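Local coordinates for protein NAD-dependent aldehyde dehydrogenase (Burkholderia multivorans, PDB 5UJU) that probably oxidises aldehydes to carboxylic acids with NAD+ as the electron acceptor, at residues A[175-184]-A[195-203]. Residues are numbered along the deposited sequence; the frame is centred on the assembly and turned at random.
With EDO (1,2-ethanediol), chain I.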
loop_
_atom_site.group_PDB
_atom_site.type_symbol
_atom_site.label_atom_id
_atom_site.label_comp_id
_atom_site.label_asym_id
_atom_site.label_seq_id
_atom_site.Cartn_x
_atom_site.Cartn_y
_atom_site.Cartn_z
ATOM N N LEU A 175 3.567 -12.587 4.644
ATOM C CA LEU A 175 4.826 -13.265 4.327
ATOM C C LEU A 175 4.617 -14.762 4.116
ATOM O O LEU A 175 5.239 -15.367 3.237
ATOM C CB LEU A 175 5.856 -13.008 5.429
ATOM C CG LEU A 175 6.325 -11.560 5.615
ATOM C CD1 LEU A 175 7.129 -11.378 6.907
ATOM C CD2 LEU A 175 7.124 -11.085 4.410
ATOM N N ARG A 176 3.750 -15.383 4.917
ATOM C CA ARG A 176 3.574 -16.825 4.825
ATOM C C ARG A 176 2.909 -17.265 3.528
ATOM O O ARG A 176 2.934 -18.461 3.229
ATOM C CB ARG A 176 2.765 -17.337 6.009
ATOM C CG ARG A 176 1.311 -16.950 5.949
ATOM C CD ARG A 176 0.640 -17.244 7.264
ATOM N NE ARG A 176 -0.769 -16.879 7.236
ATOM C CZ ARG A 176 -1.769 -17.750 7.311
ATOM N NH1 ARG A 176 -1.512 -19.046 7.433
ATOM N NH2 ARG A 176 -3.025 -17.318 7.293
ATOM N N ARG A 177 2.326 -16.349 2.752
ATOM C CA ARG A 177 1.650 -16.684 1.504
ATOM C C ARG A 177 2.601 -16.783 0.320
ATOM O O ARG A 177 2.156 -17.084 -0.791
ATOM C CB ARG A 177 0.574 -15.642 1.178
ATOM C CG ARG A 177 -0.387 -15.334 2.306
ATOM C CD ARG A 177 -1.440 -14.329 1.863
ATOM N NE ARG A 177 -1.986 -13.567 2.983
ATOM C CZ ARG A 177 -3.008 -12.723 2.880
ATOM N NH1 ARG A 177 -3.603 -12.538 1.708
ATOM N NH2 ARG A 177 -3.436 -12.063 3.946
ATOM N N ILE A 178 3.889 -16.535 0.523
ATOM C CA ILE A 178 4.853 -16.436 -0.563
ATOM C C ILE A 178 5.765 -17.657 -0.485
ATOM O O ILE A 178 6.502 -17.803 0.500
ATOM C CB ILE A 178 5.656 -15.132 -0.474
ATOM C CG1 ILE A 178 4.718 -13.930 -0.601
ATOM C CG2 ILE A 178 6.762 -15.088 -1.534
ATOM C CD1 ILE A 178 5.319 -12.651 -0.097
ATOM N N PRO A 179 5.747 -18.555 -1.470
ATOM C CA PRO A 179 6.604 -19.744 -1.392
ATOM C C PRO A 179 8.073 -19.372 -1.526
ATOM O O PRO A 179 8.436 -18.386 -2.172
ATOM C CB PRO A 179 6.144 -20.592 -2.581
ATOM C CG PRO A 179 5.718 -19.570 -3.595
ATOM C CD PRO A 179 5.045 -18.465 -2.764
ATOM N N ALA A 180 8.927 -20.174 -0.890
ATOM C CA ALA A 180 10.362 -19.982 -1.064
ATOM C C ALA A 180 10.791 -20.334 -2.480
ATOM O O ALA A 180 11.748 -19.757 -3.007
ATOM C CB ALA A 180 11.138 -20.840 -0.062
ATOM N N ASP A 181 10.104 -21.282 -3.104
ATOM C CA ASP A 181 10.402 -21.668 -4.474
ATOM C C ASP A 181 9.173 -22.337 -5.066
ATOM O O ASP A 181 8.211 -22.655 -4.362
ATOM C CB ASP A 181 11.624 -22.592 -4.525
ATOM C CG ASP A 181 11.575 -23.661 -3.463
ATOM O OD1 ASP A 181 10.723 -24.569 -3.566
ATOM O OD2 ASP A 181 12.363 -23.566 -2.502
ATOM N N ALA A 182 9.223 -22.558 -6.373
ATOM C CA ALA A 182 8.129 -23.207 -7.075
ATOM C C ALA A 182 8.695 -23.938 -8.282
ATOM O O ALA A 182 9.643 -23.461 -8.917
ATOM C CB ALA A 182 7.058 -22.190 -7.513
ATOM N N HIS A 183 8.117 -25.096 -8.588
ATOM C CA HIS A 183 8.416 -25.807 -9.825
ATOM C C HIS A 183 7.385 -25.395 -10.868
ATOM O O HIS A 183 6.201 -25.732 -10.753
ATOM C CB HIS A 183 8.406 -27.316 -9.621
ATOM C CG HIS A 183 8.755 -28.083 -10.857
ATOM N ND1 HIS A 183 10.056 -28.333 -11.235
ATOM C CD2 HIS A 183 7.973 -28.637 -11.814
ATOM C CE1 HIS A 183 10.062 -29.023 -12.361
ATOM N NE2 HIS A 183 8.811 -29.222 -12.735
ATOM N N TRP A 184 7.842 -24.693 -11.894
ATOM C CA TRP A 184 6.990 -24.147 -12.940
ATOM C C TRP A 184 7.190 -25.006 -14.180
ATOM O O TRP A 184 8.272 -24.989 -14.781
ATOM C CB TRP A 184 7.359 -22.692 -13.207
ATOM C CG TRP A 184 6.462 -21.974 -14.154
ATOM C CD1 TRP A 184 5.359 -21.234 -13.825
ATOM C CD2 TRP A 184 6.597 -21.882 -15.574
ATOM N NE1 TRP A 184 4.790 -20.700 -14.956
ATOM C CE2 TRP A 184 5.528 -21.079 -16.045
ATOM C CE3 TRP A 184 7.508 -22.401 -16.500
ATOM C CZ2 TRP A 184 5.344 -20.793 -17.403
ATOM C CZ3 TRP A 184 7.325 -22.112 -17.851
ATOM C CH2 TRP A 184 6.251 -21.313 -18.286
ATOM N N ALA A 195 10.246 -26.351 -18.264
ATOM C CA ALA A 195 10.328 -26.590 -16.831
ATOM C C ALA A 195 11.366 -25.650 -16.250
ATOM O O ALA A 195 12.516 -25.627 -16.703
ATOM C CB ALA A 195 10.678 -28.050 -16.534
ATOM N N MET A 196 10.957 -24.872 -15.255
ATOM C CA MET A 196 11.852 -23.937 -14.595
ATOM C C MET A 196 11.650 -24.032 -13.095
ATOM O O MET A 196 10.557 -24.346 -12.616
ATOM C CB MET A 196 11.608 -22.496 -15.051
ATOM C CG MET A 196 11.554 -22.324 -16.551
ATOM S SD MET A 196 11.618 -20.580 -16.988
ATOM C CE MET A 196 13.366 -20.267 -16.741
ATOM N N GLN A 197 12.707 -23.748 -12.353
ATOM C CA GLN A 197 12.570 -23.553 -10.923
ATOM C C GLN A 197 12.560 -22.064 -10.624
ATOM O O GLN A 197 13.464 -21.333 -11.050
ATOM C CB GLN A 197 13.687 -24.232 -10.135
ATOM C CG GLN A 197 13.294 -24.362 -8.685
ATOM C CD GLN A 197 14.443 -24.730 -7.798
ATOM O OE1 GLN A 197 15.604 -24.510 -8.142
ATOM N NE2 GLN A 197 14.133 -25.303 -6.643
ATOM N N LYS A 198 11.529 -21.620 -9.918
ATOM C CA LYS A 198 11.427 -20.248 -9.471
ATOM C C LYS A 198 11.906 -20.180 -8.031
ATOM O O LYS A 198 11.669 -21.098 -7.244
ATOM C CB LYS A 198 9.983 -19.733 -9.572
ATOM C CG LYS A 198 9.271 -20.024 -10.892
ATOM C CD LYS A 198 9.968 -19.331 -12.059
ATOM C CE LYS A 198 9.240 -19.558 -13.388
ATOM N NZ LYS A 198 7.974 -18.781 -13.490
ATOM N N ARG A 199 12.574 -19.093 -7.688
ATOM C CA ARG A 199 13.002 -18.842 -6.322
ATOM C C ARG A 199 12.541 -17.444 -5.946
ATOM O O ARG A 199 12.636 -16.523 -6.755
ATOM C CB ARG A 199 14.536 -18.999 -6.205
ATOM C CG ARG A 199 15.186 -18.502 -4.916
ATOM C CD ARG A 199 16.697 -18.751 -4.978
ATOM N NE ARG A 199 17.474 -18.034 -3.967
ATOM C CZ ARG A 199 18.806 -18.021 -3.923
ATOM N NH1 ARG A 199 19.515 -18.691 -4.829
ATOM N NH2 ARG A 199 19.433 -17.348 -2.966
ATOM N N TYR A 200 12.003 -17.287 -4.742
ATOM C CA TYR A 200 11.460 -16.005 -4.305
ATOM C C TYR A 200 12.160 -15.595 -3.018
ATOM O O TYR A 200 12.095 -16.310 -2.011
ATOM C CB TYR A 200 9.940 -16.082 -4.111
ATOM C CG TYR A 200 9.219 -16.598 -5.338
ATOM C CD1 TYR A 200 8.886 -15.744 -6.381
ATOM C CD2 TYR A 200 8.894 -17.947 -5.464
ATOM C CE1 TYR A 200 8.242 -16.212 -7.516
ATOM C CE2 TYR A 200 8.245 -18.429 -6.598
ATOM C CZ TYR A 200 7.919 -17.551 -7.618
ATOM O OH TYR A 200 7.277 -18.009 -8.741
ATOM N N THR A 201 12.797 -14.436 -3.049
ATOM C CA THR A 201 13.506 -13.887 -1.906
ATOM C C THR A 201 12.722 -12.688 -1.394
ATOM O O THR A 201 12.403 -11.784 -2.167
ATOM C CB THR A 201 14.927 -13.476 -2.304
ATOM O OG1 THR A 201 15.608 -14.603 -2.873
ATOM C CG2 THR A 201 15.708 -12.956 -1.104
ATOM N N ILE A 202 12.391 -12.695 -0.104
ATOM C CA ILE A 202 11.714 -11.558 0.518
ATOM C C ILE A 202 12.760 -10.508 0.864
ATOM O O ILE A 202 13.686 -10.774 1.635
ATOM C CB ILE A 202 10.946 -11.986 1.775
ATOM C CG1 ILE A 202 10.005 -13.149 1.476
ATOM C CG2 ILE A 202 10.179 -10.805 2.355
ATOM C CD1 ILE A 202 8.967 -12.821 0.523
ATOM N N VAL A 203 12.595 -9.307 0.335
ATOM C CA VAL A 203 13.551 -8.222 0.506
ATOM C C VAL A 203 12.881 -7.074 1.256
ATOM O O VAL A 203 11.847 -6.562 0.812
ATOM C CB VAL A 203 14.101 -7.744 -0.848
ATOM C CG1 VAL A 203 15.105 -6.618 -0.653
ATOM C CG2 VAL A 203 14.768 -8.921 -1.591
HETATM C C1 EDO I . 8.197 -18.088 -18.495
HETATM O O1 EDO I . 7.777 -16.722 -18.445
HETATM C C2 EDO I . 8.260 -18.662 -17.083
HETATM O O2 EDO I . 8.883 -17.738 -16.183
#
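Lys198 lays its ammonium over one face of the Trp184 indole, a cation-pi contact. NZ lies 3.7 Å from the centroid of the five-membered ring of Trp184. A bend at chi2 (-63°) and another at chi4 (73°) bring NZ over the indole. The same ammonium donates a hydrogen bond to O2 of a 1,2-ethanediol, probably from the crystallisation liquor, whose C2 covers the six-membered ring on that face. NZ also forms a salt bridge with Asp530 and a hydrogen bond with Ser529, both of the second subunit. Several partners thus hold the lysine end in place. Met196 runs alongside Trp184, with CG 4.0 Å from CE3 of the indole; its sulfur makes an oblique Met-aromatic contact.

Further along, Tyr200 turns the edge of its ring to Ala182, with CE2 4.0 Å from CB of Ala182. The Pro179 side chain crosses that of Tyr200 obliquely, its CG 4.0 Å from Tyr200 CD2. The phenol OH is hydrogen-bonded to Ser529 O of the second subunit. Before strand 181-188 begins, Ile178 meets Ile202 tip to tip, their CD1 atoms 3.7 Å apart. Leu175 CD2 touches Ile202 CG2.

Ala182 with Lys198 and Trp184 with Met196 are antiparallel hydrogen-bonded pairs, which put these four side chains on one face of the sheet. Tyr200 N to Ala180 O, 3.0 Å, is nearly straight at the hydrogen (173°), although the donor lies above the carbonyl plane.

The contact forms part of the beta hairpin of strands 181-188 and 191-211. This hairpin carries part of the dimer interface, consistent with the oligomerisation beta-strands of aldehyde dehydrogenases. Strand 554-562 pairs with the other edge of 191-211. Pro116 and Trp119 of helix 97-132 touch Leu175 and Ile202, respectively, while the second subunit packs against the face bearing Ala182, Trp184 and Lys198.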